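Local coordinates for protein vinylacetyl-CoA Delta-isomerase (Nitrosopumilus maritimus SCM1, PDB 6VJR) that probably isomerises vinylacetyl-CoA and, as an oxygen-tolerant archaeal 4-hydroxybutyryl-CoA dehydratase, carries FAD and a [4Fe-4S] cluster, at residues D124-K127 and R128-F132; G385-V388 and V389-P392. All coordinates share one frame; numbering follows the deposited sequence.

Interaction 1 (D124-K127 and R128-F132); sequences DYHK and RFLEF
Arg-128 reaches back one helical turn to Asp-124 and Tyr-125 at the N-terminal end of helix 125-139, where Asp-124 sits at the N-cap position without a capping bond from its side chain; Asp-118 takes Tyr-125 N and His-126 N instead. Arg-128 runs extended from CG to NE, with CG beside the backbone N (chi1 -69°), which lays the guanidinium alongside both residues, level with the first helical residue. Asp-124 OD1 stands over one guanidinium face, 3.3 Å from Arg-128 NE. The planes are turned 55° apart and no N-H points at this oxygen, so the salt bridge rests on charge alone; a water accepting from Arg-128 NH1 and donating to Asp-124 OD2 adds a directed link. The Tyr-125 ring stands nearly perpendicular to the guanidinium, with CE1 3.6 Å from Arg-128 NH2, which is hydrogen-bonded to Val-269 O of strand 269-272. Tyr-125 OH is hydrogen-bonded to Glu-274 OE2, just beyond that strand. Facing helix 101-121, His-126 is held through ND1 by Thr-114 OG1, and Leu-130 CG lies over one face of its ring in a CH-pi contact. Backbone i to i+4 bonds include Leu-130 N to His-126 O at 2.8 Å.

Interaction 2 (G385-V388 and V389-P392); sequences GGLV and VTLP. With FAD (flavin-adenine dinucleotide), chain V.
Leu-387 and Leu-391 meet through their branches one turn apart, Leu-387 CG lying 3.7 Å from Leu-391 CD1 as the two side chains cross at a slant. Leu-387 CD1 also approaches Thr-390 OG1, at 3.6 Å and roughly at right angles; that hydroxyl is hydrogen-bonded to His-186 of the second subunit. Arg-421 and Leu-425 of helix 418-432 touch Leu-387 as well, and an alanine here would probably open a gap beside Leu-391 CD1 and leave Arg-421 and Leu-425 without this packing partner. The methyls of Val-389 diverge: CG1 faces Val-388 CG1, whereas CG2 comes 4.0 Å from the flavin methyl C8M.

The backbone bonds describe a short, weakly bonded helical turn. Gly-386 O receives Val-389 N at 3.0 Å, the donor standing above the carbonyl plane, and Thr-390 N more weakly; Leu-387 O takes only weak bonds, from Thr-390 N and Leu-391 N.

Toward the cofactor, Gly-386 N donates to FAD O1P at 2.9 Å with an N-H...O angle of 155°. Gly-385, with positive phi after the preceding helix, has its CA 3.5 Å from FAD O3P, where a CB would clash; one on Gly-386 would strike FAD O3'. The glycines thus form a side-chain-free loop against the diphosphate and ribityl chain, part of an FAD site to which Asp-382 and, from the second subunit, Lys-151 and Arg-154 among others also contribute.

From the N terminus, interaction 1 comes first, winding the opening turns of helix 125-139 in the N-terminal family region, between helix 101-121 and strand 269-272. Interaction 2 follows much later, in the C-terminal family region, where the chain leaves helix 372-384 and makes the short helix 387-390 beside helix 418-432. Each is formed by one continuous run of chain, so neither closes a long loop, and they lie in series without nesting or crossing. The centres of interaction 1 and interaction 2 are about 54 Å apart, on opposite sides of the chain's centre. Interaction 1 touches no other protein chain of the assembly, whereas interaction 2 contacts both the second subunit and FAD.

Interaction 1 (D124-K127 and R128-F132)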
ATOM      1  N   ASP A 124      38.667  31.402   8.561  1.00 26.00           N
ATOM      2  CA  ASP A 124      38.666  31.668   7.127  1.00 28.70           C
ATOM      3  C   ASP A 124      38.449  30.386   6.333  1.00 24.89           C
ATOM      4  O   ASP A 124      38.971  30.229   5.233  1.00 23.59           O
ATOM      5  CB  ASP A 124      39.939  32.322   6.636  1.00 34.30           C
ATOM      6  CG  ASP A 124      41.196  31.544   6.970  1.00 37.92           C
ATOM      7  OD1 ASP A 124      41.051  30.473   7.554  1.00 41.47           O
ATOM      8  OD2 ASP A 124      42.304  32.056   6.718  1.00 48.09           O
ATOM      9  N   TYR A 125      37.599  29.511   6.868  1.00 22.34           N
ATOM     10  CA  TYR A 125      37.191  28.305   6.169  1.00 19.47           C
ATOM     11  C   TYR A 125      36.519  28.608   4.831  1.00 18.55           C
ATOM     12  O   TYR A 125      36.690  27.849   3.871  1.00 19.38           O
ATOM     13  CB  TYR A 125      36.298  27.431   7.040  1.00 19.08           C
ATOM     14  CG  TYR A 125      36.914  27.069   8.379  1.00 20.25           C
ATOM     15  CD1 TYR A 125      38.081  26.324   8.459  1.00 20.04           C
ATOM     16  CD2 TYR A 125      36.272  27.374   9.572  1.00 20.85           C
ATOM     17  CE1 TYR A 125      38.652  25.985   9.679  1.00 21.62           C
ATOM     18  CE2 TYR A 125      36.837  27.045  10.796  1.00 22.58           C
ATOM     19  CZ  TYR A 125      38.016  26.320  10.859  1.00 21.01           C
ATOM     20  OH  TYR A 125      38.580  26.030  12.071  1.00 22.70           O
ATOM     21  N   HIS A 126      35.686  29.640   4.790  1.00 19.72           N
ATOM     22  CA  HIS A 126      34.980  29.982   3.563  1.00 17.82           C
ATOM     23  C   HIS A 126      35.979  30.416   2.486  1.00 17.58           C
ATOM     24  O   HIS A 126      35.832  30.007   1.334  1.00 19.60           O
ATOM     25  CB  HIS A 126      33.896  31.030   3.839  1.00 17.79           C
ATOM     26  CG  HIS A 126      32.975  31.236   2.722  1.00 18.84           C
ATOM     27  ND1 HIS A 126      32.114  30.239   2.324  1.00 18.39           N
ATOM     28  CD2 HIS A 126      32.753  32.282   1.907  1.00 20.97           C
ATOM     29  CE1 HIS A 126      31.399  30.665   1.268  1.00 18.26           C
ATOM     30  NE2 HIS A 126      31.779  31.920   1.003  1.00 20.29           N
ATOM     31  N   LYS A 127      36.970  31.255   2.840  1.00 20.05           N
ATOM     32  CA  LYS A 127      38.015  31.688   1.906  1.00 21.18           C
ATOM     33  C   LYS A 127      38.806  30.496   1.377  1.00 20.77           C
ATOM     34  O   LYS A 127      38.987  30.346   0.159  1.00 21.78           O
ATOM     35  CB  LYS A 127      38.961  32.714   2.558  1.00 24.79           C
ATOM     36  CG  LYS A 127      38.327  34.048   2.888  1.00 32.53           C
ATOM     37  CD  LYS A 127      39.218  35.084   3.576  1.00 40.62           C
ATOM     38  CE  LYS A 127      38.474  36.019   4.520  1.00 47.42           C
ATOM     39  NZ  LYS A 127      38.018  35.351   5.756  1.00 46.00           N
ATOM     40  N   ARG A 128      39.191  29.593   2.301  1.00 21.53           N
ATOM     41  CA  ARG A 128      39.851  28.357   1.918  1.00 20.02           C
ATOM     42  C   ARG A 128      38.968  27.570   0.952  1.00 20.79           C
ATOM     43  O   ARG A 128      39.443  27.086  -0.089  1.00 19.52           O
ATOM     44  CB  ARG A 128      40.152  27.531   3.163  1.00 20.59           C
ATOM     45  CG  ARG A 128      41.219  28.114   4.063  1.00 20.58           C
ATOM     46  CD  ARG A 128      41.250  27.216   5.277  1.00 20.67           C
ATOM     47  NE  ARG A 128      42.218  27.690   6.261  1.00 23.78           N
ATOM     48  CZ  ARG A 128      42.408  27.156   7.458  1.00 24.36           C
ATOM     49  NH1 ARG A 128      43.268  27.678   8.334  1.00 28.27           N
ATOM     50  NH2 ARG A 128      41.754  26.103   7.787  1.00 23.16           N
ATOM     51  N   PHE A 129      37.684  27.400   1.322  1.00 20.68           N
ATOM     52  CA  PHE A 129      36.786  26.637   0.494  1.00 18.33           C
ATOM     53  C   PHE A 129      36.624  27.238  -0.907  1.00 18.61           C
ATOM     54  O   PHE A 129      36.651  26.506  -1.895  1.00 18.88           O
ATOM     55  CB  PHE A 129      35.470  26.420   1.247  1.00 18.46           C
ATOM     56  CG  PHE A 129      34.528  25.585   0.404  1.00 17.67           C
ATOM     57  CD1 PHE A 129      34.783  24.244   0.149  1.00 19.18           C
ATOM     58  CD2 PHE A 129      33.411  26.151  -0.182  1.00 18.84           C
ATOM     59  CE1 PHE A 129      33.932  23.525  -0.664  1.00 20.43           C
ATOM     60  CE2 PHE A 129      32.536  25.398  -0.946  1.00 19.18           C
ATOM     61  CZ  PHE A 129      32.814  24.105  -1.204  1.00 18.37           C
ATOM     62  N   LEU A 130      36.472  28.548  -1.020  1.00 19.49           N
ATOM     63  CA  LEU A 130      36.344  29.158  -2.335  1.00 21.85           C
ATOM     64  C   LEU A 130      37.589  28.934  -3.202  1.00 21.44           C
ATOM     65  O   LEU A 130      37.472  28.739  -4.429  1.00 20.76           O
ATOM     66  CB  LEU A 130      36.025  30.650  -2.214  1.00 23.35           C
ATOM     67  CG  LEU A 130      34.641  30.990  -1.663  1.00 24.68           C
ATOM     68  CD1 LEU A 130      34.490  32.479  -1.527  1.00 25.94           C
ATOM     69  CD2 LEU A 130      33.542  30.391  -2.562  1.00 27.50           C
ATOM     70  N   GLU A 131      38.788  28.993  -2.596  1.00 21.08           N
ATOM     71  CA  GLU A 131      39.990  28.713  -3.369  1.00 22.08           C
ATOM     72  C   GLU A 131      39.966  27.270  -3.869  1.00 18.91           C
ATOM     73  O   GLU A 131      40.419  26.992  -4.977  1.00 21.42           O
ATOM     74  CB  GLU A 131      41.273  29.012  -2.596  1.00 24.74           C
ATOM     75  CG  GLU A 131      41.426  30.480  -2.251  1.00 28.21           C
ATOM     76  CD  GLU A 131      41.800  31.346  -3.432  1.00 35.08           C
ATOM     77  OE1 GLU A 131      41.723  32.553  -3.201  1.00 45.94           O
ATOM     78  OE2 GLU A 131      42.194  30.880  -4.533  1.00 39.26           O
ATOM     79  N   PHE A 132      39.408  26.360  -3.058  1.00 17.48           N
ATOM     80  CA  PHE A 132      39.286  24.980  -3.492  1.00 19.25           C
ATOM     81  C   PHE A 132      38.318  24.868  -4.675  1.00 18.12           C
ATOM     82  O   PHE A 132      38.595  24.181  -5.659  1.00 18.54           O
ATOM     83  CB  PHE A 132      38.880  24.105  -2.300  1.00 17.78           C
ATOM     84  CG  PHE A 132      38.637  22.661  -2.707  1.00 18.60           C
ATOM     85  CD1 PHE A 132      39.715  21.804  -2.846  1.00 21.29           C
ATOM     86  CD2 PHE A 132      37.366  22.160  -2.934  1.00 20.21           C
ATOM     87  CE1 PHE A 132      39.528  20.476  -3.177  1.00 22.78           C
ATOM     88  CE2 PHE A 132      37.190  20.830  -3.324  1.00 22.01           C
ATOM     89  CZ  PHE A 132      38.271  19.997  -3.452  1.00 21.03           C
TER
HETATM   90  O   HOH W   1      44.090  30.391   7.877  1.00 43.38           O
HETATM   91  O   HOH W   2      39.211  32.770  -1.181  1.00 38.78           O

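Interaction 2 (G385-V388 and V389-P392)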
ATOM      1  N   GLY A 385       8.027 -12.089 -16.818  1.00 11.74           N
ATOM      2  CA  GLY A 385       7.884 -13.545 -16.756  1.00 13.02           C
ATOM      3  C   GLY A 385       9.070 -14.246 -16.087  1.00 13.01           C
ATOM      4  O   GLY A 385      10.073 -13.631 -15.702  1.00 13.63           O
ATOM      5  N   GLY A 386       8.915 -15.572 -15.920  1.00 13.17           N
ATOM      6  CA  GLY A 386       9.886 -16.360 -15.188  1.00 14.52           C
ATOM      7  C   GLY A 386      11.306 -16.364 -15.747  1.00 13.24           C
ATOM      8  O   GLY A 386      12.277 -16.597 -14.991  1.00 13.74           O
ATOM      9  N   LEU A 387      11.442 -16.180 -17.077  1.00 15.14           N
ATOM     10  CA  LEU A 387      12.751 -16.252 -17.724  1.00 15.76           C
ATOM     11  C   LEU A 387      13.688 -15.160 -17.209  1.00 16.10           C
ATOM     12  O   LEU A 387      14.887 -15.290 -17.326  1.00 19.11           O
ATOM     13  CB  LEU A 387      12.515 -16.161 -19.230  1.00 17.91           C
ATOM     14  CG  LEU A 387      13.463 -16.866 -20.176  1.00 20.75           C
ATOM     15  CD1 LEU A 387      13.716 -18.310 -19.824  1.00 18.00           C
ATOM     16  CD2 LEU A 387      12.926 -16.662 -21.570  1.00 19.81           C
ATOM     17  N   VAL A 388      13.156 -14.115 -16.574  1.00 16.00           N
ATOM     18  CA  VAL A 388      13.980 -13.078 -15.977  1.00 15.95           C
ATOM     19  C   VAL A 388      14.955 -13.668 -14.953  1.00 17.05           C
ATOM     20  O   VAL A 388      16.038 -13.118 -14.769  1.00 20.38           O
ATOM     21  CB  VAL A 388      13.111 -11.897 -15.484  1.00 16.31           C
ATOM     22  CG1 VAL A 388      12.381 -12.211 -14.192  1.00 15.84           C
ATOM     23  CG2 VAL A 388      13.907 -10.606 -15.351  1.00 19.61           C
ATOM     24  N   VAL A 389      14.595 -14.805 -14.303  1.00 14.34           N
ATOM     25  CA  VAL A 389      15.475 -15.460 -13.368  1.00 15.83           C
ATOM     26  C   VAL A 389      15.905 -16.864 -13.787  1.00 17.62           C
ATOM     27  O   VAL A 389      16.720 -17.423 -13.083  1.00 25.39           O
ATOM     28  CB  VAL A 389      14.898 -15.468 -11.943  1.00 15.35           C
ATOM     29  CG1 VAL A 389      14.829 -14.054 -11.368  1.00 16.43           C
ATOM     30  CG2 VAL A 389      13.555 -16.204 -11.835  1.00 16.08           C
ATOM     31  N   THR A 390      15.364 -17.443 -14.845  1.00 15.27           N
ATOM     32  CA  THR A 390      15.769 -18.781 -15.203  1.00 14.24           C
ATOM     33  C   THR A 390      16.521 -18.852 -16.531  1.00 13.60           C
ATOM     34  O   THR A 390      16.841 -19.935 -17.006  1.00 15.92           O
ATOM     35  CB  THR A 390      14.570 -19.729 -15.262  1.00 14.30           C
ATOM     36  OG1 THR A 390      13.780 -19.467 -16.422  1.00 15.84           O
ATOM     37  CG2 THR A 390      13.685 -19.724 -14.029  1.00 15.08           C
ATOM     38  N   LEU A 391      16.832 -17.714 -17.135  1.00 14.64           N
ATOM     39  CA  LEU A 391      17.467 -17.730 -18.440  1.00 14.93           C
ATOM     40  C   LEU A 391      18.860 -18.379 -18.401  1.00 13.09           C
ATOM     41  O   LEU A 391      19.697 -18.058 -17.536  1.00 13.90           O
ATOM     42  CB  LEU A 391      17.646 -16.263 -18.808  1.00 15.86           C
ATOM     43  CG  LEU A 391      18.064 -15.997 -20.249  1.00 16.39           C
ATOM     44  CD1 LEU A 391      16.991 -16.440 -21.248  1.00 16.87           C
ATOM     45  CD2 LEU A 391      18.346 -14.531 -20.390  1.00 17.98           C
ATOM     46  N   PRO A 392      19.182 -19.291 -19.334  1.00 13.91           N
ATOM     47  CA  PRO A 392      20.545 -19.827 -19.436  1.00 14.32           C
ATOM     48  C   PRO A 392      21.584 -18.757 -19.813  1.00 12.94           C
ATOM     49  O   PRO A 392      21.230 -17.669 -20.310  1.00 15.22           O
ATOM     50  CB  PRO A 392      20.432 -20.895 -20.492  1.00 16.01           C
ATOM     51  CG  PRO A 392      18.958 -21.320 -20.424  1.00 17.68           C
ATOM     52  CD  PRO A 392      18.228 -20.009 -20.190  1.00 16.64           C
TER
HETATM   53  PA  FAD V 603       4.611 -15.070 -19.124  1.00 13.73           P
HETATM   54  O1A FAD V 603       3.428 -15.928 -19.356  1.00 14.59           O
HETATM   55  O2A FAD V 603       5.429 -14.633 -20.289  1.00 14.44           O
HETATM   56  O5B FAD V 603       4.089 -13.849 -18.260  1.00 13.10           O
HETATM   57  C5B FAD V 603       4.692 -12.539 -18.409  1.00 12.57           C
HETATM   58  C4B FAD V 603       3.632 -11.479 -18.229  1.00 12.81           C
HETATM   59  O4B FAD V 603       2.748 -11.541 -19.371  1.00 13.42           O
HETATM   60  C3B FAD V 603       2.723 -11.642 -16.983  1.00 12.63           C
HETATM   61  O3B FAD V 603       2.337 -10.360 -16.479  1.00 12.85           O
HETATM   62  C2B FAD V 603       1.490 -12.402 -17.541  1.00 13.51           C
HETATM   63  O2B FAD V 603       0.276 -12.230 -16.835  1.00 13.59           O
HETATM   64  C1B FAD V 603       1.407 -11.797 -18.938  1.00 14.14           C
HETATM   65  N9A FAD V 603       0.727 -12.623 -19.922  1.00 14.11           N
HETATM   66  C8A FAD V 603       1.171 -13.788 -20.491  1.00 14.92           C
HETATM   67  N7A FAD V 603       0.329 -14.301 -21.361  1.00 15.74           N
HETATM   68  C5A FAD V 603      -0.738 -13.430 -21.368  1.00 14.39           C
HETATM   69  C6A FAD V 603      -1.937 -13.419 -22.108  1.00 16.27           C
HETATM   70  N6A FAD V 603      -2.239 -14.342 -23.013  1.00 19.68           N
HETATM   71  N1A FAD V 603      -2.820 -12.416 -21.867  1.00 17.12           N
HETATM   72  C2A FAD V 603      -2.465 -11.493 -20.962  1.00 17.01           C
HETATM   73  N3A FAD V 603      -1.371 -11.404 -20.207  1.00 15.96           N
HETATM   74  C4A FAD V 603      -0.509 -12.385 -20.485  1.00 14.96           C
HETATM   75  N1  FAD V 603       6.649 -24.315 -14.002  1.00 15.02           N
HETATM   76  C2  FAD V 603       6.606 -25.683 -13.986  1.00 14.20           C
HETATM   77  O2  FAD V 603       5.903 -26.342 -14.752  1.00 16.57           O
HETATM   78  N3  FAD V 603       7.389 -26.377 -13.089  1.00 15.69           N
HETATM   79  C4  FAD V 603       8.213 -25.866 -12.124  1.00 14.90           C
HETATM   80  O4  FAD V 603       8.925 -26.596 -11.425  1.00 15.79           O
HETATM   81  C4X FAD V 603       8.326 -24.445 -12.200  1.00 14.69           C
HETATM   82  N5  FAD V 603       9.165 -23.839 -11.344  1.00 16.08           N
HETATM   83  C5X FAD V 603       9.418 -22.496 -11.536  1.00 14.50           C
HETATM   84  C6  FAD V 603      10.430 -21.852 -10.816  1.00 14.56           C
HETATM   85  C7  FAD V 603      10.751 -20.512 -11.040  1.00 13.79           C
HETATM   86  C7M FAD V 603      11.913 -19.869 -10.326  1.00 15.31           C
HETATM   87  C8  FAD V 603       9.894 -19.723 -11.811  1.00 13.95           C
HETATM   88  C8M FAD V 603      10.183 -18.272 -12.068  1.00 14.26           C
HETATM   89  C9  FAD V 603       8.894 -20.341 -12.535  1.00 14.02           C
HETATM   90  C9A FAD V 603       8.630 -21.723 -12.404  1.00 13.99           C
HETATM   91  N10 FAD V 603       7.642 -22.371 -13.151  1.00 15.13           N
HETATM   92  C10 FAD V 603       7.516 -23.749 -13.162  1.00 14.30           C
HETATM   93  C1' FAD V 603       7.013 -21.616 -14.247  1.00 15.45           C
HETATM   94  C2' FAD V 603       5.895 -20.656 -13.888  1.00 13.18           C
HETATM   95  O2' FAD V 603       4.704 -21.422 -13.751  1.00 15.44           O
HETATM   96  C3' FAD V 603       5.761 -19.623 -14.992  1.00 13.64           C
HETATM   97  O3' FAD V 603       6.874 -18.758 -14.836  1.00 13.54           O
HETATM   98  C4' FAD V 603       4.421 -18.875 -14.982  1.00 12.97           C
HETATM   99  O4' FAD V 603       3.321 -19.686 -15.380  1.00 16.12           O
HETATM  100  C5' FAD V 603       4.463 -17.628 -15.836  1.00 12.87           C
HETATM  101  O5' FAD V 603       4.733 -18.047 -17.205  1.00 13.50           O
HETATM  102  P   FAD V 603       5.931 -17.345 -17.993  1.00 13.89           P
HETATM  103  O1P FAD V 603       7.163 -17.443 -17.228  1.00 13.27           O
HETATM  104  O2P FAD V 603       5.894 -17.901 -19.363  1.00 14.13           O
HETATM  105  O3P FAD V 603       5.586 -15.810 -18.068  1.00 14.51           O